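Local atomic coordinates of TbpB (Actinobacillus pleuropneumoniae, PDB entry 3HOL), a protein that probably binds host transferrin at the bacterial surface as the lipoprotein component of the transferrin receptor, serving iron acquisition. Residues 120-125 / 241-246; 200-205 / 236-241; 214-219 / 228-233; 390-395 / 421-426; 429-434 / 451-456. All coordinates share one frame; numbering follows the deposited sequence.

From the N terminus, interaction 1 opens first, on strand 119-133, and closes the longest loop, tying that strand to the turn before 245-251. Nested inside it, interaction 2 joins the turn after strand 193-203 to the end of 231-239, and inside that again interaction 3 closes the base of the loop between strands 206-213 and 231-239. All three lie in the N-lobe barrel; interactions 1 and 2 touch and share Pro241. Interactions 4 and 5 follow in series in the C-lobe barrel. Interaction 4 ties strand 391-394 to the turn after 416-421, interaction 5 the start of 431-438 to loop 451-456. Their centres are about 9 Å apart, with Leu421 N probably bonded to Phe431 O.

Interaction 1 of 5, residues 120-125 / 241-246; sequences LTYTGS and PKAEEM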
# COMPACT_ATOMS: atom_id res chain seq x y z
N LEU A 120 3.33 -14.95 14.35
CA LEU A 120 2.52 -15.64 13.34
C LEU A 120 3.35 -16.29 12.22
O LEU A 120 4.29 -15.69 11.70
CB LEU A 120 1.47 -14.68 12.76
CG LEU A 120 0.25 -14.35 13.64
CD1 LEU A 120 -0.41 -13.10 13.08
CD2 LEU A 120 -0.73 -15.51 13.71
N THR A 121 2.99 -17.52 11.89
CA THR A 121 3.70 -18.28 10.83
C THR A 121 2.88 -18.21 9.57
O THR A 121 1.73 -18.59 9.60
CB THR A 121 3.89 -19.76 11.28
OG1 THR A 121 4.83 -19.75 12.33
CG2 THR A 121 4.44 -20.63 10.15
N TYR A 122 3.46 -17.70 8.47
CA TYR A 122 2.78 -17.73 7.17
C TYR A 122 3.40 -18.91 6.40
O TYR A 122 4.64 -19.01 6.30
CB TYR A 122 3.07 -16.45 6.42
CG TYR A 122 2.44 -15.22 7.01
CD1 TYR A 122 1.35 -14.62 6.38
CD2 TYR A 122 2.93 -14.65 8.19
CE1 TYR A 122 0.75 -13.43 6.92
CE2 TYR A 122 2.34 -13.48 8.75
CZ TYR A 122 1.26 -12.89 8.10
OH TYR A 122 0.69 -11.76 8.61
N THR A 123 2.54 -19.74 5.82
CA THR A 123 2.95 -20.89 5.06
C THR A 123 2.42 -20.80 3.66
O THR A 123 1.25 -20.43 3.45
CB THR A 123 2.40 -22.18 5.73
OG1 THR A 123 2.96 -22.27 7.05
CG2 THR A 123 2.91 -23.39 4.97
N GLY A 124 3.25 -21.21 2.69
CA GLY A 124 2.85 -21.16 1.28
C GLY A 124 3.91 -21.76 0.36
O GLY A 124 4.52 -22.78 0.70
N SER A 125 4.10 -21.15 -0.82
CA SER A 125 5.02 -21.71 -1.81
C SER A 125 5.97 -20.64 -2.28
O SER A 125 5.88 -19.50 -1.86
CB SER A 125 4.27 -22.22 -3.05
OG SER A 125 3.62 -21.13 -3.72
N PRO A 241 -7.01 -6.90 4.77
CA PRO A 241 -7.10 -5.71 5.62
C PRO A 241 -6.30 -5.79 6.92
O PRO A 241 -5.90 -4.77 7.42
CB PRO A 241 -8.61 -5.63 5.98
CG PRO A 241 -9.30 -6.39 4.85
CD PRO A 241 -8.33 -7.40 4.32
N LYS A 242 -6.12 -7.01 7.44
CA LYS A 242 -5.38 -7.26 8.67
C LYS A 242 -4.11 -8.12 8.46
O LYS A 242 -3.71 -8.87 9.36
CB LYS A 242 -6.30 -7.90 9.71
CG LYS A 242 -7.50 -7.06 10.07
CD LYS A 242 -8.44 -7.93 10.87
CE LYS A 242 -9.77 -7.23 11.07
NZ LYS A 242 -9.69 -6.42 12.26
N ALA A 243 -3.49 -8.02 7.27
CA ALA A 243 -2.25 -8.78 6.99
C ALA A 243 -2.46 -10.32 7.10
O ALA A 243 -1.58 -11.06 7.54
CB ALA A 243 -1.08 -8.29 7.88
N GLU A 244 -3.64 -10.78 6.69
CA GLU A 244 -3.93 -12.20 6.62
C GLU A 244 -2.91 -12.97 5.76
O GLU A 244 -2.64 -14.11 6.04
CB GLU A 244 -5.33 -12.42 6.02
CG GLU A 244 -6.49 -11.96 6.96
CD GLU A 244 -6.97 -10.53 6.75
OE1 GLU A 244 -6.23 -9.62 6.32
OE2 GLU A 244 -8.13 -10.29 7.09
N GLU A 245 -2.34 -12.34 4.74
CA GLU A 245 -1.51 -13.03 3.75
C GLU A 245 -0.32 -12.14 3.40
O GLU A 245 -0.28 -10.93 3.78
CB GLU A 245 -2.35 -13.35 2.49
CG GLU A 245 -3.47 -14.41 2.81
CD GLU A 245 -4.44 -14.60 1.68
OE1 GLU A 245 -4.16 -14.17 0.54
OE2 GLU A 245 -5.50 -15.15 1.94
N MET A 246 0.68 -12.72 2.72
CA MET A 246 1.88 -11.96 2.35
C MET A 246 2.39 -12.49 1.02
O MET A 246 2.15 -13.66 0.65
CB MET A 246 2.96 -12.06 3.45
CG MET A 246 3.37 -13.53 3.72
SD MET A 246 4.76 -13.66 4.89
CE MET A 246 6.20 -13.32 3.77
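Tyr122 and Glu245 have the closest CA atoms of residues 120-125 and 241-246, yet these lie 7.2 Å apart, too far for paired neighbouring strands. Residues 120-125 are strand throughout, within 119-133, while 241-246 runs through a turn, in which Ala243 has a positive phi, and enters strand 245-251 at Glu245. The gap is bridged by side chains, chiefly that of Tyr122. With CG turned beside the backbone N and anti to the carbonyl carbon (chi1 -69°), its ring reaches across to the turn, and the phenol OH donates to Ala243 O at 2.6 Å. The hydroxyl lies in the carbonyl plane, and the C=O...O angle of 159° makes the approach fairly straight, so a buried turn carbonyl gains a partner that an apolar ring could not supply.

Both segments belong to the antiparallel N-lobe barrel; Glu244 and Glu245 both face Tyr239, forming a classic beta bulge where the second strand begins. Glu245 points away from Tyr122, and its carboxylate accepts from the backbone N atoms of Gln82 and Tyr83.

Over one face of the Tyr122 ring lies Met246, in a Met-aromatic contact: SD is 4.0 Å from the ring centroid, 29° off the normal. The sulfur leans toward the CB end of the ring, meeting Tyr122 CG at 3.5 Å, while Met246 CG rests against Tyr122 CD1 at 3.5 Å. An unbranched thioether suits this place because its extended chi2 lays CG and SD over the ring, while CE turns away. Elsewhere, His265 meets the same tyrosine edge-to-face.

Interaction 2 of 5, residues 200-205 / 236-241; sequences ADIRGN and GGFYGP
Asn205 O and Phe238 N form the direct hydrogen bond of this contact, at 2.8 Å and with an N-H...O angle of 171°. The donor lies nearly along the C=O axis, making this a straight backbone link between the turn after strand 193-203 and the end of strand 231-239. Gly237 CA also approaches Asn205 O, at 3.3 Å, in a CA-H...O contact; glycine suits this place, since a CB would be crowded by the Tyr239 ring.

Beside this polar link, Ile202 and Phe238 cross at about a right angle. The first torsion of Ile202 (chi1 -59°) turns CG1 toward the ring, and the extended chi2 carries CD1 on along it, 3.8 Å from Phe238 CE2. The branched aliphatic chain can thus pack against the aromatic ring with both CG1 and CD1.

Further out, water 1 lies 3.0 Å from Phe238 O and can donate to it, and weakly to Asn205 OD1, though it has more acceptors within reach than protons; it sits over the face of the Tyr239 ring. The amide of Asn205 is positioned by its other end, where ND2 donates to Ala111 O and Asn293 O. An asparagine is apt here: one flat group offers both an acceptor to the water and a donor to those backbone carbonyls.

In the N-lobe barrel, Phe238 packs on Val177 of strand 171-178 and Met246 of strand 245-251, while Asn205 reaches Ile275 and Ile276 on strand 272-282.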
# COMPACT_ATOMS: atom_id res chain seq x y z
N ALA A 200 13.83 -10.03 7.18
CA ALA A 200 13.35 -8.74 6.74
C ALA A 200 12.80 -7.92 7.90
O ALA A 200 12.44 -8.46 8.96
CB ALA A 200 12.26 -8.89 5.61
N ASP A 201 12.73 -6.62 7.67
CA ASP A 201 12.08 -5.69 8.58
C ASP A 201 10.82 -5.10 7.96
O ASP A 201 10.78 -4.76 6.77
CB ASP A 201 13.04 -4.54 8.89
CG ASP A 201 14.28 -5.02 9.63
OD1 ASP A 201 14.24 -5.14 10.86
OD2 ASP A 201 15.27 -5.30 8.96
N ILE A 202 9.82 -4.86 8.81
CA ILE A 202 8.53 -4.37 8.37
C ILE A 202 8.50 -2.83 8.48
O ILE A 202 8.84 -2.28 9.53
CB ILE A 202 7.40 -4.93 9.27
CG1 ILE A 202 7.39 -6.46 9.23
CG2 ILE A 202 6.03 -4.36 8.80
CD1 ILE A 202 6.33 -7.08 10.20
N ARG A 203 8.08 -2.16 7.41
CA ARG A 203 7.80 -0.72 7.41
C ARG A 203 6.47 -0.52 6.68
O ARG A 203 6.33 -0.99 5.55
CB ARG A 203 8.90 0.01 6.62
N GLY A 204 5.55 0.23 7.27
CA GLY A 204 4.19 0.33 6.71
C GLY A 204 3.64 -1.06 6.59
O GLY A 204 3.75 -1.84 7.53
N ASN A 205 3.08 -1.41 5.43
CA ASN A 205 2.60 -2.79 5.24
C ASN A 205 3.57 -3.59 4.37
O ASN A 205 3.19 -4.61 3.79
CB ASN A 205 1.15 -2.87 4.72
CG ASN A 205 0.94 -2.05 3.46
OD1 ASN A 205 1.83 -1.98 2.62
ND2 ASN A 205 -0.22 -1.39 3.34
N GLY A 236 8.51 -7.30 -0.10
CA GLY A 236 7.13 -7.77 -0.32
C GLY A 236 6.16 -7.01 0.54
O GLY A 236 6.53 -6.01 1.11
N GLY A 237 4.92 -7.49 0.62
CA GLY A 237 3.90 -6.80 1.38
C GLY A 237 2.95 -7.75 2.08
O GLY A 237 2.88 -8.95 1.73
N PHE A 238 2.27 -7.21 3.09
CA PHE A 238 1.14 -7.85 3.70
C PHE A 238 -0.10 -7.38 3.03
O PHE A 238 -0.25 -6.20 2.76
CB PHE A 238 1.09 -7.52 5.19
CG PHE A 238 2.28 -8.06 5.95
CD1 PHE A 238 2.35 -9.44 6.23
CD2 PHE A 238 3.32 -7.22 6.34
CE1 PHE A 238 3.43 -9.97 6.93
CE2 PHE A 238 4.43 -7.75 7.03
CZ PHE A 238 4.46 -9.15 7.33
N TYR A 239 -0.98 -8.32 2.73
CA TYR A 239 -2.21 -8.03 2.01
C TYR A 239 -3.41 -8.65 2.77
O TYR A 239 -3.24 -9.57 3.57
CB TYR A 239 -2.15 -8.63 0.62
CG TYR A 239 -1.04 -8.10 -0.29
CD1 TYR A 239 -1.31 -7.11 -1.22
CD2 TYR A 239 0.25 -8.64 -0.25
CE1 TYR A 239 -0.33 -6.63 -2.09
CE2 TYR A 239 1.27 -8.17 -1.12
CZ TYR A 239 0.95 -7.17 -2.05
OH TYR A 239 1.90 -6.67 -2.94
N GLY A 240 -4.62 -8.21 2.47
CA GLY A 240 -5.73 -8.46 3.39
C GLY A 240 -5.79 -7.31 4.37
O GLY A 240 -4.74 -6.80 4.80
N PRO A 241 -7.01 -6.90 4.77
CA PRO A 241 -7.10 -5.71 5.62
C PRO A 241 -6.30 -5.79 6.92
O PRO A 241 -5.90 -4.77 7.42
CB PRO A 241 -8.61 -5.63 5.98
CG PRO A 241 -9.30 -6.39 4.85
CD PRO A 241 -8.33 -7.40 4.32
O HOH W 1 1.33 -4.39 0.99

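Interaction 3 of 5, residues 214-219 / 228-233; sequences SDKNKG and SADSQS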
# COMPACT_ATOMS: atom_id res chain seq x y z
N SER A 214 21.49 -21.05 1.05
CA SER A 214 21.89 -22.04 2.07
C SER A 214 23.09 -22.87 1.59
O SER A 214 23.85 -23.36 2.41
CB SER A 214 20.73 -22.97 2.47
OG SER A 214 19.59 -22.22 2.89
N ASP A 215 23.27 -23.01 0.28
CA ASP A 215 24.42 -23.71 -0.30
C ASP A 215 25.12 -22.72 -1.21
O ASP A 215 24.60 -22.39 -2.27
CB ASP A 215 23.96 -24.97 -1.07
CG ASP A 215 25.14 -25.78 -1.66
OD1 ASP A 215 26.30 -25.28 -1.68
OD2 ASP A 215 24.89 -26.92 -2.11
N LYS A 216 26.29 -22.22 -0.78
CA LYS A 216 27.04 -21.18 -1.48
C LYS A 216 27.89 -21.71 -2.65
O LYS A 216 28.44 -20.93 -3.44
CB LYS A 216 27.98 -20.43 -0.51
CG LYS A 216 27.30 -19.37 0.38
CD LYS A 216 26.90 -18.11 -0.47
CE LYS A 216 25.55 -17.56 -0.06
NZ LYS A 216 25.26 -17.57 1.45
N ASN A 217 27.96 -23.03 -2.78
CA ASN A 217 28.73 -23.65 -3.87
C ASN A 217 27.91 -23.89 -5.14
O ASN A 217 26.92 -24.62 -5.12
CB ASN A 217 29.34 -24.97 -3.41
CG ASN A 217 30.31 -24.80 -2.25
OD1 ASN A 217 31.05 -23.81 -2.18
ND2 ASN A 217 30.29 -25.76 -1.32
N LYS A 218 28.34 -23.28 -6.23
CA LYS A 218 27.71 -23.44 -7.53
C LYS A 218 27.82 -24.87 -8.07
O LYS A 218 26.86 -25.41 -8.64
CB LYS A 218 28.35 -22.46 -8.49
CG LYS A 218 27.51 -22.07 -9.68
CD LYS A 218 28.23 -20.99 -10.50
CE LYS A 218 27.65 -19.61 -10.20
NZ LYS A 218 27.84 -18.73 -11.37
N GLY A 219 28.98 -25.49 -7.87
CA GLY A 219 29.24 -26.83 -8.39
C GLY A 219 29.30 -26.81 -9.90
O GLY A 219 29.47 -25.76 -10.51
N SER A 228 22.90 -20.25 -5.61
CA SER A 228 24.15 -20.08 -4.85
C SER A 228 24.33 -18.64 -4.41
O SER A 228 25.14 -18.36 -3.53
CB SER A 228 25.38 -20.56 -5.66
OG SER A 228 25.61 -19.72 -6.80
N ALA A 229 23.59 -17.73 -5.05
CA ALA A 229 23.80 -16.29 -4.85
C ALA A 229 22.87 -15.74 -3.79
O ALA A 229 21.69 -16.11 -3.74
CB ALA A 229 23.55 -15.56 -6.14
N ASP A 230 23.38 -14.86 -2.93
CA ASP A 230 22.52 -14.15 -1.99
C ASP A 230 21.75 -13.04 -2.70
O ASP A 230 22.08 -12.66 -3.85
CB ASP A 230 23.36 -13.49 -0.88
CG ASP A 230 24.08 -14.50 0.03
OD1 ASP A 230 23.61 -15.61 0.26
OD2 ASP A 230 25.17 -14.17 0.52
N SER A 231 20.74 -12.50 -2.02
CA SER A 231 20.00 -11.31 -2.47
C SER A 231 19.87 -10.29 -1.34
O SER A 231 19.46 -10.65 -0.23
CB SER A 231 18.56 -11.67 -2.86
OG SER A 231 17.87 -10.50 -3.29
N GLN A 232 20.15 -9.03 -1.66
CA GLN A 232 19.85 -7.93 -0.75
C GLN A 232 18.60 -7.23 -1.22
O GLN A 232 18.33 -6.09 -0.81
CB GLN A 232 21.01 -6.90 -0.74
CG GLN A 232 22.36 -7.40 -0.27
CD GLN A 232 22.34 -8.31 0.97
OE1 GLN A 232 22.85 -9.45 0.93
NE2 GLN A 232 21.77 -7.81 2.09
N SER A 233 17.81 -7.86 -2.10
CA SER A 233 16.65 -7.16 -2.67
C SER A 233 15.35 -7.92 -2.43
O SER A 233 14.49 -8.05 -3.32
CB SER A 233 16.86 -6.89 -4.17
OG SER A 233 17.01 -8.13 -4.88
O HOH W 2 26.01 -15.06 2.87
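Lys216 and Asp230 meet across the base of the long loop that joins strands 206-213 and 231-239 of the N-lobe beta barrel, a surface contact combining a salt bridge with close packing round Ser228. The ionic part is a salt bridge between Lys216 NZ and Asp230 OD1, 2.8 Å apart in the model, although the exact place of OD1 is less sure. Lysine suits the site because its long chain, bent at three successive torsions including chi2 (-72°), can leave the backbone pointing away and still curl back across the aspartate. Both groups also bond Ala213 at the end of the preceding strand: Asp230 OD1 accepts from its N, and Lys216 NZ donates to its O.

Hydrogen bonding within 214-219 shapes the loop. Asp215 OD1 accepts from Asn217 N at 3.0 Å, an Asx turn for which the short carboxylate is well suited.

Weak polar and van der Waals contacts centre on Ser228, small enough to fit close to the other segment. Its CA makes a CA-H...O contact with Asp215 O at 3.5 Å, and its OG lies 4.0 Å from Lys218 CE, whose ammonium goes on to Glu138.

Water 2 closes the polar group, accepting from Lys216 NZ at 3.0 Å and donating to Asp230 OD2 at 2.6 Å.

Interaction 4 of 5, residues 390-395 / 421-426; sequences NNWVAT and LFDKNG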
# COMPACT_ATOMS: atom_id res chain seq x y z
N ASN A 390 -29.33 23.42 -1.68
CA ASN A 390 -28.16 24.16 -2.16
C ASN A 390 -26.88 23.35 -1.92
O ASN A 390 -26.92 22.32 -1.25
CB ASN A 390 -28.04 25.46 -1.35
CG ASN A 390 -28.92 26.58 -1.86
OD1 ASN A 390 -29.54 26.47 -2.93
ND2 ASN A 390 -28.98 27.67 -1.11
N ASN A 391 -25.75 23.85 -2.42
CA ASN A 391 -24.42 23.32 -2.05
C ASN A 391 -23.57 24.32 -1.24
O ASN A 391 -23.73 25.54 -1.41
CB ASN A 391 -23.61 22.89 -3.28
CG ASN A 391 -24.26 21.75 -4.03
OD1 ASN A 391 -24.69 20.75 -3.44
ND2 ASN A 391 -24.33 21.90 -5.36
N TRP A 392 -22.67 23.80 -0.40
CA TRP A 392 -21.76 24.61 0.42
C TRP A 392 -20.45 23.84 0.50
O TRP A 392 -20.48 22.62 0.57
CB TRP A 392 -22.35 24.78 1.83
CG TRP A 392 -21.49 25.47 2.85
CD1 TRP A 392 -21.57 26.80 3.24
CD2 TRP A 392 -20.46 24.87 3.68
NE1 TRP A 392 -20.64 27.05 4.24
CE2 TRP A 392 -19.95 25.90 4.52
CE3 TRP A 392 -19.91 23.58 3.79
CZ2 TRP A 392 -18.91 25.67 5.45
CZ3 TRP A 392 -18.87 23.36 4.72
CH2 TRP A 392 -18.39 24.40 5.53
N VAL A 393 -19.32 24.55 0.51
CA VAL A 393 -18.00 23.90 0.52
C VAL A 393 -17.03 24.57 1.51
O VAL A 393 -17.13 25.79 1.82
CB VAL A 393 -17.31 23.80 -0.88
CG1 VAL A 393 -18.23 23.13 -1.93
CG2 VAL A 393 -16.84 25.17 -1.38
N ALA A 394 -16.15 23.74 2.05
CA ALA A 394 -15.00 24.16 2.80
C ALA A 394 -13.80 23.83 1.92
O ALA A 394 -13.69 22.72 1.40
CB ALA A 394 -14.95 23.43 4.12
N THR A 395 -12.92 24.81 1.73
CA THR A 395 -11.73 24.62 0.93
C THR A 395 -10.48 24.96 1.73
O THR A 395 -10.31 26.10 2.11
CB THR A 395 -11.79 25.50 -0.29
OG1 THR A 395 -12.92 25.11 -1.06
CG2 THR A 395 -10.52 25.37 -1.14
N LEU A 421 -15.21 22.83 13.67
CA LEU A 421 -14.85 23.07 12.28
C LEU A 421 -15.63 24.26 11.79
O LEU A 421 -16.86 24.30 11.95
CB LEU A 421 -15.11 21.84 11.39
CG LEU A 421 -14.37 20.56 11.81
CD1 LEU A 421 -15.25 19.71 12.72
CD2 LEU A 421 -13.93 19.75 10.57
N PHE A 422 -14.93 25.21 11.17
CA PHE A 422 -15.48 26.57 10.89
C PHE A 422 -15.67 26.83 9.43
O PHE A 422 -14.88 26.36 8.60
CB PHE A 422 -14.54 27.67 11.45
CG PHE A 422 -14.59 27.80 12.95
CD1 PHE A 422 -15.52 28.66 13.55
CD2 PHE A 422 -13.75 27.03 13.76
CE1 PHE A 422 -15.59 28.75 14.92
CE2 PHE A 422 -13.83 27.12 15.14
CZ PHE A 422 -14.74 27.99 15.73
N ASP A 423 -16.71 27.61 9.11
CA ASP A 423 -16.86 28.25 7.81
C ASP A 423 -15.96 29.49 7.77
O ASP A 423 -15.59 30.03 8.84
CB ASP A 423 -18.32 28.66 7.58
CG ASP A 423 -18.59 29.07 6.13
OD1 ASP A 423 -17.66 28.99 5.32
OD2 ASP A 423 -19.74 29.45 5.83
N LYS A 424 -15.59 29.94 6.57
CA LYS A 424 -14.79 31.17 6.48
C LYS A 424 -15.62 32.38 7.02
O LYS A 424 -16.85 32.44 6.80
CB LYS A 424 -14.24 31.36 5.06
CG LYS A 424 -14.71 32.58 4.35
CD LYS A 424 -14.21 32.62 2.92
CE LYS A 424 -12.76 32.99 2.88
NZ LYS A 424 -12.53 33.67 1.57
N ASN A 425 -14.98 33.25 7.80
CA ASN A 425 -15.66 34.38 8.50
C ASN A 425 -16.70 33.96 9.54
O ASN A 425 -17.45 34.79 10.04
CB ASN A 425 -16.24 35.39 7.49
CG ASN A 425 -15.17 35.96 6.57
OD1 ASN A 425 -14.07 36.26 7.03
ND2 ASN A 425 -15.45 36.06 5.29
N GLY A 426 -16.72 32.67 9.89
CA GLY A 426 -17.75 32.15 10.77
C GLY A 426 -17.44 32.49 12.21
O GLY A 426 -16.28 32.38 12.64
O HOH W 3 -18.26 28.13 2.78
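A type II beta turn, Asp423 to Gly426, lies in the connection between strands 416-421 and 431-438 of the C-lobe barrel, and its first residue meets Trp392 on the short strand 391-394. Trp392 NE1 donates to Asp423 OD2 at 3.0 Å, with an N-H...O angle of 163°. The oxygen lies in the indole plane, but the N-H comes to it from above the carboxylate plane, and the two flat groups stand 76° apart. Both side chains leave the backbone with CG anti to N (chi1 174° for Trp392), stretching out so that they lie alongside each other, pointing opposite ways. Tryptophan suits the place by combining a broad apolar ring, met edge-to-face by Phe453, with one N-H at its rim.

The second carboxylate oxygen, Asp423 OD1, accepts a hydrogen bond from water 3 at 2.7 Å. That water also donates to Val393 O at 2.8 Å, giving a further bridge to the strand. OD1 also accepts weakly from Lys424 N.

The turn itself closes through Gly426 N to Asp423 O, 3.1 Å, with Asn425 at positive phi as expected of the third residue in a type II beta turn.

Interaction 5 of 5, residues 429-434 / 451-456; sequences PVFTVD and AGFALD
Phe453, in the long loop between strands 441-447 and 470-477, folds its ring against Val430 and Phe431, where a classic beta bulge facing Leu421 lies at the start of strand 431-438 of the C-lobe barrel. From CB, its CG turns between the backbone N and the carbonyl carbon (chi1 71°), which carries the ring toward the bulge. CG itself meets Val430 CG1 at 3.8 Å, and CD1 lies near that same methyl. Along the other edge, under the same face, CD2 approaches Val430 CB at 3.6 Å, and CE2 is equally near to it.

Val430 thus sits over one face of the phenyl group in a CH-pi contact, its CB 3.8 Å from the ring centroid and 20° off the normal. A branched residue is apt here, since CB and CG1 together spread over the flat surface.

CE2 of Phe453 also lies 4.1 Å from CE2 of Phe431. The pair is an offset edge-to-face one, Phe453 giving its edge to the Phe431 face, with planes at 80° and centroids 5.9 Å apart. Two aromatic residues can meet in this way with no polar group needing a partner. Phe431 also has an edge-to-face partner in Phe488. At the far end of Phe453, CZ comes within 4.1 Å of Val430 CB.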
# COMPACT_ATOMS: atom_id res chain seq x y z
N PRO A 429 -18.68 27.54 15.13
CA PRO A 429 -18.34 26.52 14.12
C PRO A 429 -19.60 25.91 13.54
O PRO A 429 -20.62 25.83 14.23
CB PRO A 429 -17.56 25.48 14.91
CG PRO A 429 -18.07 25.63 16.34
CD PRO A 429 -18.29 27.11 16.48
N VAL A 430 -19.53 25.45 12.30
CA VAL A 430 -20.64 24.78 11.70
C VAL A 430 -20.78 23.33 12.19
O VAL A 430 -21.91 22.80 12.24
CB VAL A 430 -20.56 24.84 10.19
CG1 VAL A 430 -20.73 26.28 9.73
CG2 VAL A 430 -19.22 24.31 9.72
N PHE A 431 -19.66 22.69 12.53
CA PHE A 431 -19.71 21.35 13.12
C PHE A 431 -18.89 21.30 14.38
O PHE A 431 -17.85 21.93 14.46
CB PHE A 431 -19.16 20.27 12.16
CG PHE A 431 -20.04 19.97 10.98
CD1 PHE A 431 -21.14 19.11 11.11
CD2 PHE A 431 -19.75 20.52 9.72
CE1 PHE A 431 -21.96 18.84 9.99
CE2 PHE A 431 -20.55 20.25 8.62
CZ PHE A 431 -21.68 19.41 8.75
N THR A 432 -19.34 20.52 15.35
CA THR A 432 -18.51 20.14 16.48
C THR A 432 -18.35 18.62 16.47
O THR A 432 -19.17 17.90 15.88
CB THR A 432 -19.09 20.62 17.85
OG1 THR A 432 -20.40 20.08 18.04
CG2 THR A 432 -19.19 22.14 17.88
N VAL A 433 -17.29 18.15 17.12
CA VAL A 433 -16.96 16.75 17.24
C VAL A 433 -16.73 16.38 18.71
O VAL A 433 -16.04 17.12 19.46
CB VAL A 433 -15.67 16.42 16.41
CG1 VAL A 433 -15.13 14.97 16.72
CG2 VAL A 433 -15.93 16.63 14.92
N ASP A 434 -17.21 15.20 19.11
CA ASP A 434 -16.94 14.67 20.45
C ASP A 434 -16.71 13.16 20.43
O ASP A 434 -17.63 12.39 20.12
CB ASP A 434 -18.08 15.02 21.41
CG ASP A 434 -18.04 14.20 22.68
OD1 ASP A 434 -17.35 14.61 23.64
OD2 ASP A 434 -18.70 13.14 22.73
N ALA A 451 -29.74 24.98 16.07
CA ALA A 451 -30.33 25.67 14.90
C ALA A 451 -29.72 25.31 13.54
O ALA A 451 -30.28 25.67 12.50
CB ALA A 451 -30.29 27.19 15.08
N GLY A 452 -28.56 24.63 13.54
CA GLY A 452 -27.90 24.26 12.27
C GLY A 452 -27.36 25.50 11.58
O GLY A 452 -27.19 26.54 12.22
N PHE A 453 -27.06 25.39 10.29
CA PHE A 453 -26.52 26.52 9.54
C PHE A 453 -27.08 26.61 8.15
O PHE A 453 -27.56 25.60 7.60
CB PHE A 453 -24.97 26.55 9.55
CG PHE A 453 -24.30 25.48 8.72
CD1 PHE A 453 -23.87 25.75 7.42
CD2 PHE A 453 -24.02 24.23 9.26
CE1 PHE A 453 -23.22 24.78 6.64
CE2 PHE A 453 -23.34 23.24 8.49
CZ PHE A 453 -22.96 23.52 7.19
N ALA A 454 -27.02 27.83 7.59
CA ALA A 454 -27.60 28.13 6.27
C ALA A 454 -26.62 27.81 5.17
O ALA A 454 -25.47 28.21 5.24
CB ALA A 454 -28.08 29.60 6.19
N LEU A 455 -27.06 27.08 4.15
CA LEU A 455 -26.15 26.66 3.07
C LEU A 455 -25.76 27.78 2.10
O LEU A 455 -24.62 27.80 1.57
CB LEU A 455 -26.68 25.43 2.33
CG LEU A 455 -26.62 24.10 3.09
CD1 LEU A 455 -26.85 22.93 2.13
CD2 LEU A 455 -25.30 23.90 3.85
N ASP A 456 -26.68 28.70 1.86
CA ASP A 456 -26.34 29.93 1.14
C ASP A 456 -26.32 31.10 2.12
O ASP A 456 -27.36 31.49 2.67
CB ASP A 456 -27.30 30.18 -0.02
CG ASP A 456 -26.72 31.14 -1.06
OD1 ASP A 456 -25.48 31.32 -1.10
OD2 ASP A 456 -27.52 31.71 -1.83